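Local coordinates for protein putative acetyl/propionyl-CoA carboxylase, alpha subunit (Methylibium petroleiphilum, PDB 2O1Q) that is a zinc-binding, cupin-like protein of unproven activity, possibly an oxidoreductase that cleaves acetylacetone as a dioxygenase, at residues I134-E137 with D138-A142. Sequence-based numbering, arbitrary orientation.
Sequences IGWE and DAQGA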
loop_
_atom_site.group_PDB
_atom_site.type_symbol
_atom_site.label_atom_id
_atom_site.label_comp_id
_atom_site.label_asym_id
_atom_site.label_seq_id
_atom_site.Cartn_x
_atom_site.Cartn_y
_atom_site.Cartn_z
ATOM N N ILE A 134 -13.399 -6.960 -9.850
ATOM C CA ILE A 134 -12.591 -8.159 -9.992
ATOM C C ILE A 134 -11.206 -7.907 -9.418
ATOM O O ILE A 134 -10.446 -7.119 -9.954
ATOM C CB ILE A 134 -12.529 -8.539 -11.503
ATOM C CG1 ILE A 134 -13.919 -8.952 -12.007
ATOM C CG2 ILE A 134 -11.436 -9.574 -11.826
ATOM C CD1 ILE A 134 -14.375 -10.259 -11.506
ATOM N N GLY A 135 -10.916 -8.575 -8.303
ATOM C CA GLY A 135 -9.631 -8.417 -7.687
ATOM C C GLY A 135 -8.936 -9.688 -7.343
ATOM O O GLY A 135 -9.227 -10.729 -7.907
ATOM N N TRP A 136 -8.081 -9.628 -6.327
ATOM C CA TRP A 136 -7.159 -10.753 -6.028
ATOM C C TRP A 136 -7.838 -12.065 -5.821
ATOM O O TRP A 136 -7.344 -13.066 -6.263
ATOM C CB TRP A 136 -6.241 -10.448 -4.807
ATOM C CG TRP A 136 -6.899 -10.504 -3.513
ATOM C CD1 TRP A 136 -7.563 -9.507 -2.910
ATOM C CD2 TRP A 136 -7.016 -11.642 -2.665
ATOM N NE1 TRP A 136 -8.097 -9.926 -1.730
ATOM C CE2 TRP A 136 -7.757 -11.245 -1.544
ATOM C CE3 TRP A 136 -6.554 -12.966 -2.737
ATOM C CZ2 TRP A 136 -8.051 -12.094 -0.524
ATOM C CZ3 TRP A 136 -6.864 -13.823 -1.706
ATOM C CH2 TRP A 136 -7.588 -13.376 -0.612
ATOM N N GLU A 137 -8.943 -12.023 -5.095
ATOM C CA GLU A 137 -9.694 -13.193 -4.757
ATOM C C GLU A 137 -10.375 -13.799 -5.993
ATOM O O GLU A 137 -10.466 -15.027 -6.133
ATOM C CB GLU A 137 -10.728 -12.845 -3.654
ATOM C CG GLU A 137 -11.419 -14.012 -2.988
ATOM C CD GLU A 137 -12.537 -13.567 -2.007
ATOM O OE1 GLU A 137 -13.389 -12.719 -2.394
ATOM O OE2 GLU A 137 -12.583 -14.102 -0.871
ATOM N N ASP A 138 -10.933 -12.928 -6.819
ATOM C CA ASP A 138 -11.516 -13.335 -8.078
ATOM C C ASP A 138 -10.463 -13.930 -8.996
ATOM O O ASP A 138 -10.649 -14.962 -9.612
ATOM C CB ASP A 138 -12.259 -12.182 -8.737
ATOM C CG ASP A 138 -13.278 -11.595 -7.822
ATOM O OD1 ASP A 138 -14.279 -12.298 -7.532
ATOM O OD2 ASP A 138 -13.014 -10.484 -7.336
ATOM N N ALA A 139 -9.324 -13.272 -9.065
ATOM C CA ALA A 139 -8.220 -13.775 -9.850
ATOM C C ALA A 139 -7.753 -15.130 -9.397
ATOM O O ALA A 139 -7.562 -15.997 -10.218
ATOM C CB ALA A 139 -7.060 -12.774 -9.858
ATOM N N GLN A 140 -7.598 -15.310 -8.108
ATOM C CA GLN A 140 -7.105 -16.556 -7.578
ATOM C C GLN A 140 -8.095 -17.645 -7.880
ATOM O O GLN A 140 -7.712 -18.744 -8.194
ATOM C CB GLN A 140 -6.774 -16.447 -6.096
ATOM C CG GLN A 140 -6.082 -17.663 -5.516
ATOM C CD GLN A 140 -5.931 -17.579 -4.005
ATOM O OE1 GLN A 140 -6.921 -17.389 -3.271
ATOM N NE2 GLN A 140 -4.746 -17.820 -3.542
ATOM N N GLY A 141 -9.383 -17.364 -7.757
ATOM C CA GLY A 141 -10.391 -18.387 -7.985
ATOM C C GLY A 141 -10.450 -18.758 -9.464
ATOM O O GLY A 141 -10.597 -19.916 -9.803
ATOM N N ALA A 142 -10.399 -17.767 -10.347
ATOM C CA ALA A 142 -10.424 -18.050 -11.791
ATOM C C ALA A 142 -9.184 -18.842 -12.215
ATOM O O ALA A 142 -9.271 -19.689 -13.105
ATOM C CB ALA A 142 -10.517 -16.788 -12.573
HETATM O O HOH W 1 -15.228 -13.602 -4.807
#
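Asp138 turns CG beside its backbone N (chi1 -55°), which brings OD2 back to the amide of Gly135, the N-cap residue of helix 136-144. This is the side-chain-to-N-cap half of a capping box, in the first turn of the C-terminal helix of this cupin-like chain. Gly135 N reaches OD2 of Asp138 at 3.0 Å. The bond is nearly straight, at 172°, and uses the anti lone pair of the carboxylate oxygen. The negative group sits at the helix N-terminus, where the helix dipole would probably stabilise it. CD1 of Ile134 packs against CB of Asp138 at 4.0 Å, so the last strand residue touches the base of the capping side chain. Without the carboxylate, as with an alanine here, the amide of the buried Gly135 would probably lose its acceptor and the turn from strand to helix would be held less firmly. Ala139 N then bonds Gly135 O at 2.8 Å and opens the regular helical bonding. Gln140 N follows to Trp136 O at 2.9 Å. With CG of Trp136 between its backbone N and carbonyl carbon (chi1 74°), the indole turns one face to CB of Glu137, which lies 3.9 Å above the ring centre. The Trp136 side chain packs on Val38 of strand 32-39 and Trp45 of strand 44-51. Its NE1 is hydrogen-bonded to Asn99 OD1 of another subunit, so the helix start also takes part in the assembly. One water donates to both acids, at 3.2 Å from Glu137 OE1 and 3.2 Å from Asp138 OD1.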